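Exo-beta-1,4-mannosidase (Rhizomucor miehei, PDB 4LYP) probably removes beta-linked mannose residues from the non-reducing ends of manno-oligosaccharides, and can also transfer sugars, as a fungal family 5 glycoside hydrolase. Local coordinates at residues 298-303 with 309-314; 236-241 with 291-296; 137-142 with 218-223. All coordinates share one frame; numbering follows the deposited sequence.

Overall arrangement
Three contacts follow one another along a TIM-barrel chain without nesting or crossing. Contact 3 comes first, closing a loop of 75 residues: it ties the C-terminal end of helix 125-140 to the segment leading into strand 230-234, at the end of the barrel where strands begin. That strand then runs to the other end and opens contact 2, where 236-241 meets 291-296, at the end of strand 288-292, and builds part of one of two guanidine sites. Contact 1 follows at once, folding loop 298-303 onto helix 308-329. Contacts 1 and 2 touch, with I299 N and Y300 N both probably bonded to V294 O; contact 3 lies about 30 Å from contact 2, centre to centre.

Contact 1: residues 298-303 with 309-314; sequences GIYDPA and PHANEY
In this TIM barrel the loop after strand 288-292 folds back onto the start of helix 308-329, the helix it leads into, and I299 and Y300 lie against H310, A311 and Y314. I299 contributes the largest share of the buried surface. Its CG1, with CD1 beyond it, lies by the Y314 ring; CG1 sits over one face, a CH-pi contact 4.3 Å from the ring centroid and 20° off the normal. Its CG2, anti to the backbone N, reaches H310 and the base of Y314, lying 3.7 Å from both Y314 CB and H310 CD2. I299 runs at about a right angle to both side chains.

The imidazole of H310 comes down beside the loop backbone, edge first: its CD2 lies near I299 O at 3.2 Å, close to the ring plane, although no hydrogen bond joins the segments. Further along, A311 gives Y300 a small surface to rest on, its CB 3.7 Å from Y300 CD1. The far end of that tyrosine is fixed by H363, which bonds its OH from helix 362-380, the helix whose Y367 also packs on A311. The loop then turns away from the helix through an Asx turn, in which A303 N donates to D301 OD1 at 2.9 Å, reaching that oxygen from above the carboxylate plane.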
loop_
_atom_site.group_PDB
_atom_site.type_symbol
_atom_site.label_atom_id
_atom_site.label_comp_id
_atom_site.label_asym_id
_atom_site.label_seq_id
_atom_site.Cartn_x
_atom_site.Cartn_y
_atom_site.Cartn_z
ATOM N N GLY A 298 -8.533 -7.744 -15.972
ATOM C CA GLY A 298 -9.023 -8.078 -17.328
ATOM C C GLY A 298 -9.884 -7.020 -17.981
ATOM O O GLY A 298 -10.443 -7.258 -19.029
ATOM N N ILE A 299 -9.937 -5.824 -17.370
ATOM C CA ILE A 299 -10.742 -4.734 -17.925
ATOM C C ILE A 299 -9.967 -3.934 -18.997
ATOM O O ILE A 299 -10.576 -3.341 -19.869
ATOM C CB ILE A 299 -11.144 -3.785 -16.744
ATOM C CG1 ILE A 299 -11.982 -4.607 -15.752
ATOM C CG2 ILE A 299 -11.849 -2.505 -17.215
ATOM C CD1 ILE A 299 -13.342 -5.057 -16.271
ATOM N N TYR A 300 -8.639 -3.933 -18.885
ATOM C CA TYR A 300 -7.795 -3.092 -19.739
ATOM C C TYR A 300 -6.631 -3.884 -20.226
ATOM O O TYR A 300 -5.946 -4.542 -19.431
ATOM C CB TYR A 300 -7.280 -1.910 -18.878
ATOM C CG TYR A 300 -6.315 -1.008 -19.610
ATOM C CD1 TYR A 300 -6.721 -0.168 -20.648
ATOM C CD2 TYR A 300 -4.947 -1.004 -19.249
ATOM C CE1 TYR A 300 -5.809 0.648 -21.276
ATOM C CE2 TYR A 300 -4.040 -0.153 -19.891
ATOM C CZ TYR A 300 -4.469 0.650 -20.871
ATOM O OH TYR A 300 -3.568 1.449 -21.560
ATOM N N ASP A 301 -6.388 -3.842 -21.526
ATOM C CA ASP A 301 -5.228 -4.467 -22.129
ATOM C C ASP A 301 -4.332 -3.301 -22.573
ATOM O O ASP A 301 -4.680 -2.540 -23.487
ATOM C CB ASP A 301 -5.708 -5.235 -23.342
ATOM C CG ASP A 301 -4.540 -5.813 -24.155
ATOM O OD1 ASP A 301 -3.374 -5.662 -23.736
ATOM O OD2 ASP A 301 -4.818 -6.632 -25.056
ATOM N N PRO A 302 -3.161 -3.116 -21.945
ATOM C CA PRO A 302 -2.313 -1.979 -22.323
ATOM C C PRO A 302 -1.719 -2.123 -23.695
ATOM O O PRO A 302 -1.119 -1.142 -24.199
ATOM C CB PRO A 302 -1.221 -2.000 -21.238
ATOM C CG PRO A 302 -1.105 -3.430 -20.828
ATOM C CD PRO A 302 -2.584 -3.960 -20.874
ATOM N N ALA A 303 -1.825 -3.276 -24.363
ATOM C CA ALA A 303 -1.354 -3.444 -25.699
ATOM C C ALA A 303 -2.405 -3.061 -26.744
ATOM O O ALA A 303 -2.120 -3.049 -27.933
ATOM C CB ALA A 303 -0.858 -4.878 -25.897
ATOM N N PRO A 309 -10.823 4.077 -23.162
ATOM C CA PRO A 309 -12.150 4.556 -22.728
ATOM C C PRO A 309 -12.850 3.553 -21.771
ATOM O O PRO A 309 -13.416 3.982 -20.744
ATOM C CB PRO A 309 -12.961 4.686 -24.055
ATOM C CG PRO A 309 -11.832 5.173 -24.996
ATOM C CD PRO A 309 -10.639 4.279 -24.618
ATOM N N HIS A 310 -12.793 2.241 -22.060
ATOM C CA HIS A 310 -13.451 1.304 -21.161
ATOM C C HIS A 310 -12.780 1.317 -19.775
ATOM O O HIS A 310 -13.483 1.186 -18.777
ATOM C CB HIS A 310 -13.374 -0.092 -21.780
ATOM C CG HIS A 310 -14.017 -1.177 -20.950
ATOM N ND1 HIS A 310 -15.298 -1.070 -20.477
ATOM C CD2 HIS A 310 -13.549 -2.378 -20.520
ATOM C CE1 HIS A 310 -15.636 -2.231 -19.867
ATOM N NE2 HIS A 310 -14.598 -3.001 -19.872
ATOM N N ALA A 311 -11.434 1.469 -19.695
ATOM C CA ALA A 311 -10.804 1.565 -18.382
ATOM C C ALA A 311 -11.222 2.836 -17.654
ATOM O O ALA A 311 -11.473 2.808 -16.426
ATOM C CB ALA A 311 -9.279 1.546 -18.549
ATOM N N ASN A 312 -11.310 3.992 -18.365
ATOM C CA ASN A 312 -11.747 5.223 -17.724
ATOM C C ASN A 312 -13.176 5.077 -17.208
ATOM O O ASN A 312 -13.482 5.524 -16.101
ATOM C CB ASN A 312 -11.701 6.435 -18.689
ATOM C CG ASN A 312 -10.307 6.866 -19.035
ATOM O OD1 ASN A 312 -9.413 6.812 -18.177
ATOM N ND2 ASN A 312 -10.122 7.396 -20.233
ATOM N N GLU A 313 -14.055 4.432 -17.983
ATOM C CA GLU A 313 -15.440 4.290 -17.503
ATOM C C GLU A 313 -15.495 3.353 -16.310
ATOM O O GLU A 313 -16.258 3.600 -15.348
ATOM C CB GLU A 313 -16.232 3.700 -18.640
ATOM C CG GLU A 313 -16.372 4.725 -19.782
ATOM C CD GLU A 313 -16.880 4.145 -21.053
ATOM O OE1 GLU A 313 -17.287 2.992 -21.105
ATOM O OE2 GLU A 313 -16.950 4.931 -22.022
ATOM N N TYR A 314 -14.676 2.290 -16.293
ATOM C CA TYR A 314 -14.643 1.373 -15.160
ATOM C C TYR A 314 -14.202 2.127 -13.905
ATOM O O TYR A 314 -14.823 2.012 -12.860
ATOM C CB TYR A 314 -13.722 0.195 -15.434
ATOM C CG TYR A 314 -13.759 -0.795 -14.299
ATOM C CD1 TYR A 314 -12.929 -0.649 -13.176
ATOM C CD2 TYR A 314 -14.653 -1.861 -14.335
ATOM C CE1 TYR A 314 -12.998 -1.491 -12.097
ATOM C CE2 TYR A 314 -14.699 -2.750 -13.266
ATOM C CZ TYR A 314 -13.855 -2.514 -12.125
ATOM O OH TYR A 314 -13.958 -3.360 -11.060
#

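Contact 2: residues 236-241 with 291-296; sequences ANEPQE and HCWVEN. With GAI (guanidine), chain C.
E238 and H291 meet beside one of two guanidine sites, at the C-terminal end of the TIM barrel, joining the loop after strand 230-234 to the end of strand 288-292. The Asn-Glu pair N237-E238 follows the fourth barrel strand, where clan GH-A glycosidases carry their acid/base glutamate. H291 ND1 donates to E238 OE2 at 2.7 Å, nearly straight at 168°, with the oxygen in the ring plane and approached on its anti side. Guanidine takes both oxygens: its N2 gives a bond to E238 OE1 and its N1 one to E238 OE2, each 2.8 Å long, while a second bond from N1 to OE1 is weak. E238 reaches this far because its chain is extended beyond CG (chi2 -168°). W293 flanks the guanidine obliquely, its CD1 3.7 Å from N1, and N296 ND2 stands 3.3 Å from guanidine N3. W153, whose NE1 also bonds E238 OE1, and E416 complete the pocket.

In the second shell E336 takes H291 NE2 and E337 takes W293 NE1, so the imidazole is fixed at both nitrogens. N237 OD1 meets the edge of the H291 ring, 3.4 Å from CE1, the amide plane tilted 19° from it; R97 and N151 hold that amide. In the same loop, Q240 curls back and its NE2 donates to E238 O at 2.9 Å.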
loop_
_atom_site.group_PDB
_atom_site.type_symbol
_atom_site.label_atom_id
_atom_site.label_comp_id
_atom_site.label_asym_id
_atom_site.label_seq_id
_atom_site.Cartn_x
_atom_site.Cartn_y
_atom_site.Cartn_z
ATOM N N ALA A 236 -3.420 -5.826 6.837
ATOM C CA ALA A 236 -2.618 -6.530 5.857
ATOM C C ALA A 236 -3.034 -6.011 4.505
ATOM O O ALA A 236 -4.136 -5.546 4.272
ATOM C CB ALA A 236 -2.833 -8.071 5.884
ATOM N N ASN A 237 -2.128 -6.182 3.522
ATOM C CA ASN A 237 -2.441 -5.860 2.130
ATOM C C ASN A 237 -3.376 -6.971 1.561
ATOM O O ASN A 237 -2.974 -8.135 1.435
ATOM C CB ASN A 237 -1.144 -5.815 1.330
ATOM C CG ASN A 237 -1.397 -5.500 -0.092
ATOM O OD1 ASN A 237 -2.109 -4.503 -0.406
ATOM N ND2 ASN A 237 -0.868 -6.297 -0.993
ATOM N N GLU A 238 -4.599 -6.557 1.191
ATOM C CA GLU A 238 -5.526 -7.364 0.360
ATOM C C GLU A 238 -5.887 -8.731 0.955
ATOM O O GLU A 238 -5.774 -9.734 0.268
ATOM C CB GLU A 238 -5.004 -7.507 -1.047
ATOM C CG GLU A 238 -4.733 -6.163 -1.731
ATOM C CD GLU A 238 -4.492 -6.275 -3.195
ATOM O OE1 GLU A 238 -4.445 -7.422 -3.749
ATOM O OE2 GLU A 238 -4.414 -5.200 -3.876
ATOM N N PRO A 239 -6.435 -8.802 2.174
ATOM C CA PRO A 239 -7.015 -10.090 2.572
ATOM C C PRO A 239 -8.050 -10.559 1.547
ATOM O O PRO A 239 -8.813 -9.760 1.039
ATOM C CB PRO A 239 -7.671 -9.793 3.924
ATOM C CG PRO A 239 -7.133 -8.489 4.371
ATOM C CD PRO A 239 -6.733 -7.727 3.130
ATOM N N GLN A 240 -8.081 -11.861 1.225
ATOM C CA GLN A 240 -8.955 -12.414 0.197
ATOM C C GLN A 240 -10.165 -13.103 0.832
ATOM O O GLN A 240 -10.091 -14.229 1.307
ATOM C CB GLN A 240 -8.182 -13.371 -0.710
ATOM C CG GLN A 240 -6.989 -12.733 -1.439
ATOM C CD GLN A 240 -7.449 -11.672 -2.412
ATOM O OE1 GLN A 240 -8.136 -11.975 -3.406
ATOM N NE2 GLN A 240 -7.162 -10.398 -2.141
ATOM N N GLU A 241 -11.302 -12.397 0.839
ATOM C CA GLU A 241 -12.565 -12.952 1.415
ATOM C C GLU A 241 -12.319 -13.525 2.814
ATOM O O GLU A 241 -12.770 -14.659 3.088
ATOM C CB GLU A 241 -13.163 -13.961 0.423
ATOM C CG GLU A 241 -13.535 -13.218 -0.861
ATOM C CD GLU A 241 -14.756 -13.819 -1.515
ATOM O OE1 GLU A 241 -15.970 -13.626 -1.079
ATOM O OE2 GLU A 241 -14.527 -14.564 -2.409
ATOM N N HIS A 291 -8.793 -0.642 -3.882
ATOM C CA HIS A 291 -7.636 -0.760 -4.776
ATOM C C HIS A 291 -8.227 -1.052 -6.126
ATOM O O HIS A 291 -9.012 -1.999 -6.290
ATOM C CB HIS A 291 -6.780 -1.969 -4.421
ATOM C CG HIS A 291 -6.134 -1.972 -3.057
ATOM N ND1 HIS A 291 -5.257 -2.933 -2.663
ATOM C CD2 HIS A 291 -6.268 -1.121 -2.004
ATOM C CE1 HIS A 291 -4.867 -2.693 -1.407
ATOM N NE2 HIS A 291 -5.460 -1.617 -0.984
ATOM N N CYS A 292 -7.891 -0.259 -7.182
ATOM C CA CYS A 292 -8.494 -0.434 -8.490
ATOM C C CYS A 292 -7.423 -0.838 -9.507
ATOM O O CYS A 292 -6.454 -0.047 -9.741
ATOM C CB CYS A 292 -9.156 0.886 -8.925
ATOM S SG CYS A 292 -9.976 0.671 -10.560
ATOM N N TRP A 293 -7.564 -2.037 -10.087
ATOM C CA TRP A 293 -6.539 -2.642 -10.963
ATOM C C TRP A 293 -7.078 -3.140 -12.260
ATOM O O TRP A 293 -7.336 -4.325 -12.439
ATOM C CB TRP A 293 -5.786 -3.722 -10.188
ATOM C CG TRP A 293 -4.906 -3.143 -9.120
ATOM C CD1 TRP A 293 -4.992 -3.231 -7.770
ATOM C CD2 TRP A 293 -3.768 -2.312 -9.419
ATOM N NE1 TRP A 293 -3.973 -2.463 -7.163
ATOM C CE2 TRP A 293 -3.235 -1.918 -8.192
ATOM C CE3 TRP A 293 -3.167 -1.870 -10.620
ATOM C CZ2 TRP A 293 -2.075 -1.141 -8.127
ATOM C CZ3 TRP A 293 -2.056 -1.081 -10.564
ATOM C CH2 TRP A 293 -1.539 -0.689 -9.316
ATOM N N VAL A 294 -7.256 -2.213 -13.229
ATOM C CA VAL A 294 -7.952 -2.580 -14.447
ATOM C C VAL A 294 -7.217 -3.656 -15.272
ATOM O O VAL A 294 -7.871 -4.540 -15.851
ATOM C CB VAL A 294 -8.343 -1.356 -15.290
ATOM C CG1 VAL A 294 -9.521 -0.635 -14.651
ATOM C CG2 VAL A 294 -7.148 -0.444 -15.626
ATOM N N GLU A 295 -5.888 -3.612 -15.391
ATOM C CA GLU A 295 -5.228 -4.641 -16.201
ATOM C C GLU A 295 -5.305 -5.991 -15.470
ATOM O O GLU A 295 -5.656 -7.005 -16.078
ATOM C CB GLU A 295 -3.770 -4.250 -16.475
ATOM C CG GLU A 295 -3.019 -5.295 -17.278
ATOM C CD GLU A 295 -1.608 -4.946 -17.661
ATOM O OE1 GLU A 295 -1.180 -3.784 -17.436
ATOM O OE2 GLU A 295 -0.927 -5.823 -18.166
ATOM N N ASN A 296 -5.033 -6.013 -14.153
ATOM C CA ASN A 296 -5.012 -7.265 -13.434
ATOM C C ASN A 296 -6.350 -7.944 -13.500
ATOM O O ASN A 296 -6.423 -9.180 -13.521
ATOM C CB ASN A 296 -4.727 -7.002 -11.937
ATOM C CG ASN A 296 -3.431 -6.222 -11.690
ATOM O OD1 ASN A 296 -3.236 -5.177 -12.296
ATOM N ND2 ASN A 296 -2.615 -6.701 -10.796
HETATM C C GAI C . -2.868 -7.349 -6.750
HETATM N N1 GAI C . -3.227 -6.155 -6.280
HETATM N N2 GAI C . -3.479 -8.394 -6.168
HETATM N N3 GAI C . -1.951 -7.518 -7.635
#

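Contact 3: residues 137-142 with 218-223; sequences TMDRYN and TVNGKI
D139 and K222 make the salt bridge that pins the last turn of helix 125-140 to the loop before strand 230-234, at the end of the TIM barrel where its strands begin. This is the tight part: K222 NZ bonds D139 OD2 at 2.8 Å, coming from well above the carboxylate plane. The aspartate reaches across with CG anti to its own N (chi1 -170°), and the lysine meets it by bending at chi3, -80°. The ammonium is shared, since D227 forms a second salt bridge with it, so K222 probably draws two acidic groups together.

The whole contact lies at the protein surface, and the rest of it is merely looser. N220 ND2 stays 4.3 Å from D139 OD2, too far to bond, and turns instead to D136, one helical turn back. Beside it V219 packs on D132, Y133 and D136, so the loop leans also on the turns before 137-142. Each segment is shaped by a local motif of its own. The helix ends in a Schellman motif with N142, at positive phi, as its C-prime residue: M143 N bonds M138 O, and N142 N bonds D139 O at 3.0 Å. The loop is held by an Asx turn across G221: K222 N donates to N220 OD1 at 3.1 Å, in the plane of that side-chain carbonyl.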
loop_
_atom_site.group_PDB
_atom_site.type_symbol
_atom_site.label_atom_id
_atom_site.label_comp_id
_atom_site.label_asym_id
_atom_site.label_seq_id
_atom_site.Cartn_x
_atom_site.Cartn_y
_atom_site.Cartn_z
ATOM N N THR A 137 12.317 10.420 8.190
ATOM C CA THR A 137 12.374 11.267 7.020
ATOM C C THR A 137 10.988 11.770 6.672
ATOM O O THR A 137 10.797 12.943 6.322
ATOM C CB THR A 137 13.033 10.540 5.845
ATOM O OG1 THR A 137 14.292 9.971 6.281
ATOM C CG2 THR A 137 13.256 11.428 4.658
ATOM N N MET A 138 9.990 10.899 6.771
ATOM C CA MET A 138 8.571 11.313 6.572
ATOM C C MET A 138 8.238 12.438 7.554
ATOM O O MET A 138 7.597 13.417 7.175
ATOM C CB MET A 138 7.670 10.127 6.769
ATOM C CG MET A 138 7.764 9.182 5.572
ATOM S SD MET A 138 6.734 7.704 5.779
ATOM C CE MET A 138 5.135 8.486 5.651
ATOM N N ASP A 139 8.629 12.309 8.794
ATOM C CA ASP A 139 8.374 13.334 9.819
ATOM C C ASP A 139 8.952 14.694 9.340
ATOM O O ASP A 139 8.267 15.708 9.344
ATOM C CB ASP A 139 9.098 12.919 11.127
ATOM C CG ASP A 139 8.716 13.770 12.338
ATOM O OD1 ASP A 139 7.907 14.705 12.218
ATOM O OD2 ASP A 139 9.201 13.425 13.426
ATOM N N ARG A 140 10.168 14.706 8.830
ATOM C CA ARG A 140 10.833 15.922 8.366
ATOM C C ARG A 140 10.086 16.601 7.228
ATOM O O ARG A 140 10.144 17.797 7.079
ATOM C CB ARG A 140 12.290 15.496 8.018
ATOM C CG ARG A 140 13.178 15.305 9.315
ATOM C CD ARG A 140 14.487 14.537 9.093
ATOM N NE ARG A 140 15.548 14.620 10.116
ATOM C CZ ARG A 140 16.499 15.576 10.126
ATOM N NH1 ARG A 140 16.409 16.518 9.200
ATOM N NH2 ARG A 140 17.539 15.640 11.028
ATOM N N TYR A 141 9.374 15.800 6.432
ATOM C CA TYR A 141 8.618 16.336 5.315
ATOM C C TYR A 141 7.115 16.445 5.590
ATOM O O TYR A 141 6.298 16.595 4.653
ATOM C CB TYR A 141 8.875 15.524 4.002
ATOM C CG TYR A 141 10.289 15.792 3.511
ATOM C CD1 TYR A 141 10.519 17.014 2.771
ATOM C CD2 TYR A 141 11.362 14.954 3.812
ATOM C CE1 TYR A 141 11.790 17.271 2.306
ATOM C CE2 TYR A 141 12.615 15.235 3.392
ATOM C CZ TYR A 141 12.857 16.387 2.627
ATOM O OH TYR A 141 14.139 16.621 2.150
ATOM N N ASN A 142 6.700 16.304 6.853
ATOM C CA ASN A 142 5.335 16.456 7.292
ATOM C C ASN A 142 4.405 15.481 6.604
ATOM O O ASN A 142 3.273 15.829 6.342
ATOM C CB ASN A 142 4.887 17.932 7.111
ATOM C CG ASN A 142 5.612 18.862 8.157
ATOM O OD1 ASN A 142 5.731 18.480 9.315
ATOM N ND2 ASN A 142 6.020 20.043 7.746
ATOM N N THR A 218 15.029 4.260 16.460
ATOM C CA THR A 218 16.394 4.468 16.914
ATOM C C THR A 218 16.941 5.841 16.504
ATOM O O THR A 218 17.976 6.273 17.028
ATOM C CB THR A 218 17.324 3.362 16.336
ATOM O OG1 THR A 218 17.284 3.393 14.898
ATOM C CG2 THR A 218 16.993 1.983 16.870
ATOM N N VAL A 219 16.289 6.480 15.525
ATOM C CA VAL A 219 16.768 7.729 14.980
ATOM C C VAL A 219 16.227 8.919 15.823
ATOM O O VAL A 219 16.945 9.820 16.187
ATOM C CB VAL A 219 16.366 7.824 13.509
ATOM C CG1 VAL A 219 16.776 9.212 12.918
ATOM C CG2 VAL A 219 16.999 6.677 12.718
ATOM N N ASN A 220 14.898 8.906 16.098
ATOM C CA ASN A 220 14.261 10.013 16.775
ATOM C C ASN A 220 13.695 9.701 18.142
ATOM O O ASN A 220 13.189 10.599 18.798
ATOM C CB ASN A 220 13.226 10.693 15.864
ATOM C CG ASN A 220 12.054 9.800 15.524
ATOM O OD1 ASN A 220 11.569 9.012 16.333
ATOM N ND2 ASN A 220 11.581 9.965 14.318
ATOM N N GLY A 221 13.788 8.445 18.606
ATOM C CA GLY A 221 13.418 8.034 19.958
ATOM C C GLY A 221 11.952 7.792 20.172
ATOM O O GLY A 221 11.588 7.335 21.258
ATOM N N LYS A 222 11.073 8.084 19.211
ATOM C CA LYS A 222 9.641 7.883 19.440
ATOM C C LYS A 222 9.266 6.418 19.440
ATOM O O LYS A 222 9.732 5.649 18.561
ATOM C CB LYS A 222 8.809 8.654 18.385
ATOM C CG LYS A 222 8.931 10.145 18.539
ATOM C CD LYS A 222 8.091 10.901 17.528
ATOM C CE LYS A 222 8.778 10.976 16.143
ATOM N NZ LYS A 222 7.846 11.606 15.103
ATOM N N ILE A 223 8.397 6.018 20.339
ATOM C CA ILE A 223 7.810 4.676 20.248
ATOM C C ILE A 223 6.746 4.746 19.153
ATOM O O ILE A 223 5.966 5.705 19.079
ATOM C CB ILE A 223 7.194 4.254 21.576
ATOM C CG1 ILE A 223 8.255 4.348 22.700
ATOM C CG2 ILE A 223 6.630 2.820 21.439
ATOM C CD1 ILE A 223 9.398 3.522 22.538
#